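Local structure of FI20010p1 (Drosophila melanogaster, 7CFB) at residues 76-86 against 100-111; 156-164 against 182-193. The protein probably serves as a scaffold in piRNA amplification and gene silencing in the fly, acting through extended Tudor domains. All coordinates share one frame; numbering follows the deposited sequence.

Contact 1. Residues 76-86 against 100-111; sequences IKKVLQRQLPL and AVLDSINNIITR
The C-terminal end of helix 74-80 in the Krimper first tudor domain closes with a Schellman motif and rests on the hairpin of strands 99-103 and 108-117. The last helical carbonyl takes a strand amide: Ile109 N donates to Leu80 O at 3.2 Å. Beside it a water donates to both Ile76 O and Ile109 O, joining a helix carbonyl to a strand carbonyl. Arg82, the C-prime residue with positive phi, bends its chain at chi3 (77°) and thereby brings NH1 to Asn107 OD1 at 3.1 Å. That bond is nearly straight and lies in the guanidinium plane, while the amide plane of Asn107 stands 81° from the guanidinium plane and Leu102 CD1 sits over one guanidinium face. Beta-branched methyls pack helix against strand without polar groups that would need partners, Val79 CG1 meeting Ile109 CG2 at 3.6 Å. Farther along, Ile76 CD1 lies 3.5 Å from Arg111 NH2, over a face of a guanidinium whose edge groups are engaged by Asp129, Leu152 O and Pro153 O. With an alanine in place of Ile76, that guanidinium face would probably lose its apolar cover and a gap would open beside the salt bridge to Asp129. Asn107 and Ile108 both face Asp103, so the hairpin turn closes with a G1 beta bulge, within a domain of the SH3-like Tudor family.

Contact 2. Residues 156-164 against 182-193; sequences AIRCDLINC and HENNNSTLVAEP
Two parallel strands meet here in a mixed sheet: 157-161 runs beside 189-193, their axes 51° apart. Four backbone bonds join them, two from each segment; the shortest is Asp160 N to Leu189 O at 2.7 Å, and Ala191 N returns a bond to Asp160 O at 3.1 Å. One face of the pair is apolar and buried. On it Cys159 SG, set anti to the backbone N (chi1 -171°), reaches diagonally to Ala191 CB at 3.6 Å, a closeness that the small alanine permits. Ile157 CG2 packs on Leu189 CG at 3.8 Å, and Leu161 CD2 touches Pro193 CD. Asp160 and Val190 lie on the other face, where polar and apolar groups mix. Beyond the paired residues, Ile162 places CD1 over one face of the His182 ring, 3.9 Å from the centroid and 16° off the normal, a CH-pi contact; the same methyl also meets Val190 CG1. Thr188 N to Asn185 OD1 makes an Asx motif in the 185-188 turn, and Thr188 OG1 adds a second bond to that oxygen at 2.9 Å. The extended chain of Arg158 carries its guanidinium to a salt bridge with Asp61. The strand order 49-57, 64-67, 157-161, 189-194, 176-184, whose outer strands also pair, is consistent with the OB-fold-like (staphylococcal-nuclease-like) half of an extended Tudor domain.

Contacts 1 and 2 lie on opposite sides of the chain's centre, their own centres about 28 Å apart, and share no helix or strand. Contact 1 is the more deeply buried: it sets a helix end against the six-stranded antiparallel sheet, so side chains and a bridging water do most of the joining, and a single backbone hydrogen bond crosses. Contact 2 is partly buried and belongs to the five-stranded mixed sheet, where regular backbone bonding carries the pairing and side chains add packing on both faces. Arg111 of contact 1 and Arg158 of contact 2 both pair with aspartates outside their segments, but Arg111 also offers a guanidinium face to Ile76, while Arg82 bonds within its contact.

Contact 1. Residues 76-86 against 100-111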
loop_
_atom_site.group_PDB
_atom_site.type_symbol
_atom_site.label_atom_id
_atom_site.label_comp_id
_atom_site.label_asym_id
_atom_site.label_seq_id
_atom_site.Cartn_x
_atom_site.Cartn_y
_atom_site.Cartn_z
ATOM N N ILE A 76 4.606 -3.296 10.879
ATOM C CA ILE A 76 3.502 -2.861 9.984
ATOM C C ILE A 76 2.390 -3.896 10.088
ATOM O O ILE A 76 1.266 -3.509 10.222
ATOM C CB ILE A 76 3.974 -2.710 8.532
ATOM C CG1 ILE A 76 5.151 -1.748 8.398
ATOM C CG2 ILE A 76 2.806 -2.345 7.636
ATOM C CD1 ILE A 76 5.942 -1.948 7.142
ATOM N N LYS A 77 2.750 -5.170 10.098
ATOM C CA LYS A 77 1.749 -6.256 10.194
ATOM C C LYS A 77 0.973 -6.120 11.506
ATOM O O LYS A 77 -0.213 -6.252 11.483
ATOM C CB LYS A 77 2.452 -7.605 10.104
ATOM C CG LYS A 77 3.251 -7.848 8.838
ATOM C CD LYS A 77 3.654 -9.280 8.693
ATOM C CE LYS A 77 5.100 -9.485 8.307
ATOM N NZ LYS A 77 5.339 -10.837 7.766
ATOM N N LYS A 78 1.659 -5.813 12.599
ATOM C CA LYS A 78 1.009 -5.647 13.917
ATOM C C LYS A 78 0.026 -4.479 13.875
ATOM O O LYS A 78 -1.019 -4.605 14.448
ATOM C CB LYS A 78 2.049 -5.448 15.012
ATOM C CG LYS A 78 2.699 -6.703 15.547
ATOM C CD LYS A 78 3.539 -6.383 16.758
ATOM C CE LYS A 78 4.574 -7.425 17.118
ATOM N NZ LYS A 78 4.113 -8.801 16.839
ATOM N N VAL A 79 0.390 -3.368 13.253
ATOM C CA VAL A 79 -0.541 -2.212 13.126
ATOM C C VAL A 79 -1.735 -2.617 12.262
ATOM O O VAL A 79 -2.839 -2.312 12.612
ATOM C CB VAL A 79 0.158 -0.996 12.512
ATOM C CG1 VAL A 79 -0.838 0.025 11.990
ATOM C CG2 VAL A 79 1.116 -0.364 13.487
ATOM N N LEU A 80 -1.473 -3.339 11.189
ATOM C CA LEU A 80 -2.540 -3.703 10.242
ATOM C C LEU A 80 -3.607 -4.560 10.918
ATOM O O LEU A 80 -4.740 -4.270 10.751
ATOM C CB LEU A 80 -1.932 -4.395 9.029
ATOM C CG LEU A 80 -2.859 -4.442 7.831
ATOM C CD1 LEU A 80 -2.109 -4.209 6.543
ATOM C CD2 LEU A 80 -3.616 -5.747 7.791
ATOM N N GLN A 81 -3.204 -5.474 11.781
ATOM C CA GLN A 81 -4.132 -6.410 12.464
ATOM C C GLN A 81 -4.636 -5.842 13.800
ATOM O O GLN A 81 -5.143 -6.602 14.594
ATOM C CB GLN A 81 -3.496 -7.785 12.538
ATOM C CG GLN A 81 -3.367 -8.423 11.178
ATOM C CD GLN A 81 -2.548 -9.678 11.249
ATOM O OE1 GLN A 81 -3.067 -10.770 11.163
ATOM N NE2 GLN A 81 -1.255 -9.522 11.419
ATOM N N ARG A 82 -4.401 -4.558 14.043
ATOM C CA ARG A 82 -4.867 -3.819 15.233
ATOM C C ARG A 82 -4.298 -4.437 16.507
ATOM O O ARG A 82 -5.002 -4.478 17.469
ATOM C CB ARG A 82 -6.394 -3.715 15.229
ATOM C CG ARG A 82 -6.944 -2.878 14.090
ATOM C CD ARG A 82 -8.243 -2.176 14.379
ATOM N NE ARG A 82 -8.047 -1.010 15.197
ATOM C CZ ARG A 82 -9.017 -0.267 15.682
ATOM N NH1 ARG A 82 -10.268 -0.563 15.418
ATOM N NH2 ARG A 82 -8.731 0.790 16.407
ATOM N N GLN A 83 -3.055 -4.897 16.459
ATOM C CA GLN A 83 -2.363 -5.496 17.615
ATOM C C GLN A 83 -1.568 -4.421 18.357
ATOM O O GLN A 83 -0.965 -4.767 19.335
ATOM C CB GLN A 83 -1.503 -6.677 17.170
ATOM C CG GLN A 83 -2.303 -7.831 16.600
ATOM C CD GLN A 83 -1.442 -8.894 15.972
ATOM O OE1 GLN A 83 -0.242 -8.761 15.855
ATOM N NE2 GLN A 83 -2.060 -9.961 15.524
ATOM N N LEU A 84 -1.526 -3.186 17.856
ATOM C CA LEU A 84 -0.823 -2.076 18.550
ATOM C C LEU A 84 -1.720 -0.852 18.626
ATOM O O LEU A 84 -2.252 -0.478 17.631
ATOM C CB LEU A 84 0.455 -1.667 17.822
ATOM C CG LEU A 84 1.552 -2.697 17.617
ATOM C CD1 LEU A 84 2.706 -2.041 16.907
ATOM C CD2 LEU A 84 2.039 -3.259 18.930
ATOM N N PRO A 85 -1.902 -0.217 19.791
ATOM C CA PRO A 85 -2.664 1.006 19.864
ATOM C C PRO A 85 -1.890 2.156 19.208
ATOM O O PRO A 85 -0.712 2.145 19.238
ATOM C CB PRO A 85 -2.829 1.243 21.364
ATOM C CG PRO A 85 -1.714 0.491 21.976
ATOM C CD PRO A 85 -1.452 -0.684 21.073
ATOM N N LEU A 86 -2.606 3.114 18.645
ATOM C CA LEU A 86 -1.984 4.278 17.986
ATOM C C LEU A 86 -2.698 5.545 18.435
ATOM O O LEU A 86 -3.820 5.477 18.791
ATOM C CB LEU A 86 -2.114 4.132 16.471
ATOM C CG LEU A 86 -1.353 3.001 15.800
ATOM C CD1 LEU A 86 -1.687 2.976 14.329
ATOM C CD2 LEU A 86 0.132 3.180 15.974
ATOM N N ALA A 100 -1.203 6.528 9.402
ATOM C CA ALA A 100 -2.066 5.343 9.279
ATOM C C ALA A 100 -3.532 5.747 9.137
ATOM O O ALA A 100 -3.915 6.780 9.628
ATOM C CB ALA A 100 -1.837 4.439 10.450
ATOM N N VAL A 101 -4.274 4.936 8.408
ATOM C CA VAL A 101 -5.717 5.152 8.195
ATOM C C VAL A 101 -6.452 3.869 8.566
ATOM O O VAL A 101 -5.965 2.812 8.316
ATOM C CB VAL A 101 -6.036 5.658 6.782
ATOM C CG1 VAL A 101 -5.576 4.712 5.700
ATOM C CG2 VAL A 101 -7.492 6.020 6.619
ATOM N N LEU A 102 -7.607 4.027 9.171
ATOM C CA LEU A 102 -8.403 2.866 9.592
ATOM C C LEU A 102 -9.463 2.547 8.552
ATOM O O LEU A 102 -10.132 3.432 8.124
ATOM C CB LEU A 102 -9.054 3.176 10.942
ATOM C CG LEU A 102 -10.164 2.211 11.340
ATOM C CD1 LEU A 102 -9.608 0.879 11.768
ATOM C CD2 LEU A 102 -11.034 2.802 12.419
ATOM N N ASP A 103 -9.488 1.310 8.110
ATOM C CA ASP A 103 -10.613 0.804 7.304
ATOM C C ASP A 103 -11.558 0.276 8.390
ATOM O O ASP A 103 -11.277 -0.764 8.911
ATOM C CB ASP A 103 -10.167 -0.276 6.326
ATOM C CG ASP A 103 -11.331 -0.952 5.642
ATOM O OD1 ASP A 103 -12.440 -0.687 6.030
ATOM O OD2 ASP A 103 -11.107 -1.710 4.732
ATOM N N SER A 104 -12.550 1.071 8.785
ATOM C CA SER A 104 -13.458 0.696 9.900
ATOM C C SER A 104 -14.348 -0.499 9.580
ATOM O O SER A 104 -14.494 -1.325 10.439
ATOM C CB SER A 104 -14.175 1.848 10.515
ATOM O OG SER A 104 -15.114 2.401 9.642
ATOM N N ILE A 105 -14.839 -0.598 8.362
ATOM C CA ILE A 105 -15.707 -1.750 8.008
ATOM C C ILE A 105 -14.941 -3.064 8.140
ATOM O O ILE A 105 -15.434 -3.947 8.811
ATOM C CB ILE A 105 -16.248 -1.590 6.575
ATOM C CG1 ILE A 105 -16.815 -0.199 6.328
ATOM C CG2 ILE A 105 -17.289 -2.642 6.292
ATOM C CD1 ILE A 105 -18.041 0.109 7.114
ATOM N N ASN A 106 -13.734 -3.128 7.603
ATOM C CA ASN A 106 -12.969 -4.395 7.582
ATOM C C ASN A 106 -11.955 -4.492 8.718
ATOM O O ASN A 106 -11.177 -5.380 8.712
ATOM C CB ASN A 106 -12.467 -4.674 6.182
ATOM C CG ASN A 106 -13.630 -4.662 5.229
ATOM O OD1 ASN A 106 -13.722 -3.790 4.394
ATOM N ND2 ASN A 106 -14.543 -5.592 5.390
ATOM N N ASN A 107 -11.970 -3.526 9.605
ATOM C CA ASN A 107 -11.124 -3.536 10.821
ATOM C C ASN A 107 -9.618 -3.705 10.561
ATOM O O ASN A 107 -9.008 -4.498 11.252
ATOM C CB ASN A 107 -11.674 -4.512 11.857
ATOM C CG ASN A 107 -11.416 -4.046 13.268
ATOM O OD1 ASN A 107 -11.309 -2.855 13.530
ATOM N ND2 ASN A 107 -11.266 -4.994 14.167
ATOM N N ILE A 108 -9.041 -2.996 9.599
ATOM C CA ILE A 108 -7.564 -3.052 9.418
ATOM C C ILE A 108 -7.025 -1.629 9.365
ATOM O O ILE A 108 -7.774 -0.740 9.094
ATOM C CB ILE A 108 -7.120 -3.875 8.205
ATOM C CG1 ILE A 108 -7.342 -3.142 6.888
ATOM C CG2 ILE A 108 -7.724 -5.256 8.207
ATOM C CD1 ILE A 108 -6.428 -3.602 5.809
ATOM N N ILE A 109 -5.767 -1.448 9.724
ATOM C CA ILE A 109 -5.149 -0.101 9.691
ATOM C C ILE A 109 -3.931 -0.168 8.771
ATOM O O ILE A 109 -3.023 -0.930 9.046
ATOM C CB ILE A 109 -4.812 0.365 11.105
ATOM C CG1 ILE A 109 -6.072 0.557 11.946
ATOM C CG2 ILE A 109 -3.954 1.599 11.070
ATOM C CD1 ILE A 109 -5.789 1.009 13.337
ATOM N N THR A 110 -3.910 0.681 7.756
ATOM C CA THR A 110 -2.828 0.627 6.750
ATOM C C THR A 110 -2.083 1.957 6.649
ATOM O O THR A 110 -2.677 2.961 6.925
ATOM C CB THR A 110 -3.418 0.206 5.410
ATOM O OG1 THR A 110 -2.391 -0.267 4.552
ATOM C CG2 THR A 110 -4.202 1.309 4.749
ATOM N N ARG A 111 -0.827 1.899 6.214
ATOM C CA ARG A 111 0.051 3.085 6.052
ATOM C C ARG A 111 -0.406 3.868 4.828
ATOM O O ARG A 111 -0.757 3.265 3.863
ATOM C CB ARG A 111 1.534 2.714 6.054
ATOM C CG ARG A 111 1.984 1.954 7.284
ATOM C CD ARG A 111 3.473 2.014 7.480
ATOM N NE ARG A 111 4.133 1.332 6.398
ATOM C CZ ARG A 111 5.384 1.489 6.060
ATOM N NH1 ARG A 111 6.160 2.313 6.715
ATOM N NH2 ARG A 111 5.854 0.827 5.042
HETATM O O HOH W 1 -0.045 -1.181 8.790
#

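Contact 2. Residues 156-164 against 182-193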
loop_
_atom_site.group_PDB
_atom_site.type_symbol
_atom_site.label_atom_id
_atom_site.label_comp_id
_atom_site.label_asym_id
_atom_site.label_seq_id
_atom_site.Cartn_x
_atom_site.Cartn_y
_atom_site.Cartn_z
ATOM N N ALA A 156 4.965 -2.058 -1.136
ATOM C CA ALA A 156 4.529 -2.234 -2.533
ATOM C C ALA A 156 5.551 -1.732 -3.549
ATOM O O ALA A 156 5.772 -0.560 -3.630
ATOM C CB ALA A 156 3.173 -1.634 -2.728
ATOM N N ILE A 157 6.069 -2.657 -4.342
ATOM C CA ILE A 157 7.070 -2.338 -5.395
ATOM C C ILE A 157 6.402 -2.427 -6.770
ATOM O O ILE A 157 5.849 -3.445 -7.082
ATOM C CB ILE A 157 8.304 -3.247 -5.306
ATOM C CG1 ILE A 157 8.913 -3.277 -3.911
ATOM C CG2 ILE A 157 9.311 -2.834 -6.346
ATOM C CD1 ILE A 157 9.363 -1.947 -3.432
ATOM N N ARG A 158 6.498 -1.363 -7.548
ATOM C CA ARG A 158 5.893 -1.308 -8.898
ATOM C C ARG A 158 6.566 -2.365 -9.762
ATOM O O ARG A 158 7.755 -2.510 -9.693
ATOM C CB ARG A 158 6.017 0.104 -9.464
ATOM C CG ARG A 158 5.180 0.377 -10.697
ATOM C CD ARG A 158 5.038 1.850 -11.015
ATOM N NE ARG A 158 4.594 1.932 -12.391
ATOM C CZ ARG A 158 3.374 2.235 -12.798
ATOM N NH1 ARG A 158 3.105 2.248 -14.086
ATOM N NH2 ARG A 158 2.425 2.523 -11.933
ATOM N N CYS A 159 5.763 -3.083 -10.514
ATOM C CA CYS A 159 6.251 -4.207 -11.315
ATOM C C CYS A 159 5.500 -4.322 -12.641
ATOM O O CYS A 159 4.297 -4.434 -12.626
ATOM C CB CYS A 159 5.990 -5.462 -10.501
ATOM S SG CYS A 159 6.731 -6.957 -11.168
ATOM N N ASP A 160 6.247 -4.377 -13.729
ATOM C CA ASP A 160 5.671 -4.630 -15.063
ATOM C C ASP A 160 5.685 -6.145 -15.213
ATOM O O ASP A 160 6.749 -6.706 -15.286
ATOM C CB ASP A 160 6.459 -3.864 -16.125
ATOM C CG ASP A 160 6.104 -4.214 -17.560
ATOM O OD1 ASP A 160 5.220 -5.040 -17.761
ATOM O OD2 ASP A 160 6.729 -3.660 -18.451
ATOM N N LEU A 161 4.525 -6.779 -15.170
ATOM C CA LEU A 161 4.462 -8.250 -15.306
ATOM C C LEU A 161 4.376 -8.577 -16.792
ATOM O O LEU A 161 3.534 -8.018 -17.438
ATOM C CB LEU A 161 3.260 -8.811 -14.551
ATOM C CG LEU A 161 3.376 -8.882 -13.034
ATOM C CD1 LEU A 161 2.070 -9.268 -12.414
ATOM C CD2 LEU A 161 4.464 -9.814 -12.575
ATOM N N ILE A 162 5.207 -9.489 -17.275
ATOM C CA ILE A 162 5.247 -9.832 -18.718
ATOM C C ILE A 162 4.979 -11.317 -18.900
ATOM O O ILE A 162 5.040 -12.039 -17.938
ATOM C CB ILE A 162 6.595 -9.425 -19.322
ATOM C CG1 ILE A 162 7.730 -10.268 -18.759
ATOM C CG2 ILE A 162 6.855 -7.951 -19.121
ATOM C CD1 ILE A 162 9.064 -9.850 -19.237
ATOM N N ASN A 163 4.621 -11.700 -20.121
ATOM C CA ASN A 163 4.339 -13.098 -20.507
ATOM C C ASN A 163 3.238 -13.672 -19.619
ATOM O O ASN A 163 3.408 -14.753 -19.125
ATOM C CB ASN A 163 5.605 -13.948 -20.520
ATOM C CG ASN A 163 6.785 -13.304 -21.216
ATOM O OD1 ASN A 163 7.912 -13.445 -20.769
ATOM N ND2 ASN A 163 6.558 -12.613 -22.311
ATOM N N CYS A 164 2.187 -12.910 -19.368
ATOM C CA CYS A 164 1.098 -13.449 -18.534
ATOM C C CYS A 164 -0.202 -12.708 -18.823
ATOM O O CYS A 164 -0.158 -11.654 -19.423
ATOM C CB CYS A 164 1.411 -13.322 -17.050
ATOM S SG CYS A 164 1.657 -11.619 -16.512
ATOM N N HIS A 182 13.292 -10.134 -14.319
ATOM C CA HIS A 182 14.098 -9.793 -15.513
ATOM C C HIS A 182 14.928 -8.542 -15.260
ATOM O O HIS A 182 16.065 -8.526 -15.612
ATOM C CB HIS A 182 13.211 -9.567 -16.737
ATOM C CG HIS A 182 12.605 -10.793 -17.323
ATOM N ND1 HIS A 182 11.929 -11.707 -16.576
ATOM C CD2 HIS A 182 12.532 -11.226 -18.591
ATOM C CE1 HIS A 182 11.498 -12.666 -17.339
ATOM N NE2 HIS A 182 11.855 -12.390 -18.567
ATOM N N GLU A 183 14.316 -7.489 -14.747
ATOM C CA GLU A 183 15.086 -6.263 -14.511
ATOM C C GLU A 183 14.681 -5.627 -13.196
ATOM O O GLU A 183 13.536 -5.653 -12.842
ATOM C CB GLU A 183 14.821 -5.195 -15.567
ATOM C CG GLU A 183 15.050 -5.652 -16.977
ATOM C CD GLU A 183 14.562 -4.695 -18.041
ATOM O OE1 GLU A 183 14.683 -3.485 -17.848
ATOM O OE2 GLU A 183 14.074 -5.171 -19.039
ATOM N N ASN A 184 15.664 -5.064 -12.534
ATOM C CA ASN A 184 15.462 -4.287 -11.309
ATOM C C ASN A 184 16.239 -3.007 -11.523
ATOM O O ASN A 184 17.405 -2.992 -11.282
ATOM C CB ASN A 184 15.829 -5.064 -10.053
ATOM C CG ASN A 184 15.570 -4.288 -8.787
ATOM O OD1 ASN A 184 15.503 -3.081 -8.814
ATOM N ND2 ASN A 184 15.420 -4.982 -7.682
ATOM N N ASN A 185 15.570 -1.926 -11.946
ATOM C CA ASN A 185 16.261 -0.631 -12.229
ATOM C C ASN A 185 16.421 0.205 -10.949
ATOM O O ASN A 185 17.053 1.279 -11.014
ATOM C CB ASN A 185 15.544 0.164 -13.324
ATOM C CG ASN A 185 14.378 0.974 -12.798
ATOM O OD1 ASN A 185 13.256 0.479 -12.720
ATOM N ND2 ASN A 185 14.633 2.221 -12.436
ATOM N N ASN A 186 15.863 -0.286 -9.842
ATOM C CA ASN A 186 15.873 0.331 -8.499
ATOM C C ASN A 186 14.671 1.237 -8.244
ATOM O O ASN A 186 14.701 1.956 -7.261
ATOM C CB ASN A 186 17.242 0.815 -8.040
ATOM C CG ASN A 186 18.279 -0.267 -8.166
ATOM O OD1 ASN A 186 18.193 -1.307 -7.513
ATOM N ND2 ASN A 186 19.223 -0.036 -9.048
ATOM N N SER A 187 13.720 1.331 -9.149
ATOM C CA SER A 187 12.484 1.986 -8.689
ATOM C C SER A 187 11.351 1.029 -9.037
ATOM O O SER A 187 10.440 0.894 -8.270
ATOM C CB SER A 187 12.338 3.325 -9.297
ATOM O OG SER A 187 12.475 3.234 -10.700
ATOM N N THR A 188 11.516 0.316 -10.136
ATOM C CA THR A 188 10.469 -0.589 -10.653
ATOM C C THR A 188 11.072 -1.909 -11.101
ATOM O O THR A 188 12.259 -1.999 -11.252
ATOM C CB THR A 188 9.677 0.011 -11.824
ATOM O OG1 THR A 188 10.448 -0.037 -13.012
ATOM C CG2 THR A 188 9.220 1.431 -11.605
ATOM N N LEU A 189 10.220 -2.882 -11.335
ATOM C CA LEU A 189 10.688 -4.217 -11.710
ATOM C C LEU A 189 10.051 -4.660 -13.016
ATOM O O LEU A 189 8.957 -4.258 -13.330
ATOM C CB LEU A 189 10.243 -5.222 -10.648
ATOM C CG LEU A 189 10.664 -5.014 -9.204
ATOM C CD1 LEU A 189 10.084 -6.110 -8.339
ATOM C CD2 LEU A 189 12.169 -4.988 -9.078
ATOM N N VAL A 190 10.786 -5.472 -13.741
ATOM C CA VAL A 190 10.208 -6.198 -14.883
ATOM C C VAL A 190 10.309 -7.646 -14.440
ATOM O O VAL A 190 11.400 -8.112 -14.269
ATOM C CB VAL A 190 10.943 -5.913 -16.196
ATOM C CG1 VAL A 190 10.483 -6.851 -17.280
ATOM C CG2 VAL A 190 10.786 -4.472 -16.622
ATOM N N ALA A 191 9.180 -8.274 -14.201
ATOM C CA ALA A 191 9.161 -9.658 -13.703
ATOM C C ALA A 191 8.101 -10.489 -14.425
ATOM O O ALA A 191 7.129 -9.963 -14.858
ATOM C CB ALA A 191 8.909 -9.656 -12.227
ATOM N N GLU A 192 8.339 -11.782 -14.498
ATOM C CA GLU A 192 7.430 -12.735 -15.151
ATOM C C GLU A 192 6.957 -13.708 -14.079
ATOM O O GLU A 192 7.776 -14.276 -13.434
ATOM C CB GLU A 192 8.209 -13.395 -16.280
ATOM C CG GLU A 192 7.688 -14.743 -16.671
ATOM C CD GLU A 192 8.323 -15.290 -17.930
ATOM O OE1 GLU A 192 9.307 -14.752 -18.354
ATOM O OE2 GLU A 192 7.821 -16.247 -18.445
ATOM N N PRO A 193 5.659 -13.890 -13.826
ATOM C CA PRO A 193 5.257 -14.812 -12.809
ATOM C C PRO A 193 5.505 -16.249 -13.252
ATOM O O PRO A 193 5.429 -16.523 -14.397
ATOM C CB PRO A 193 3.769 -14.548 -12.649
ATOM C CG PRO A 193 3.359 -13.970 -13.945
ATOM C CD PRO A 193 4.555 -13.202 -14.439
#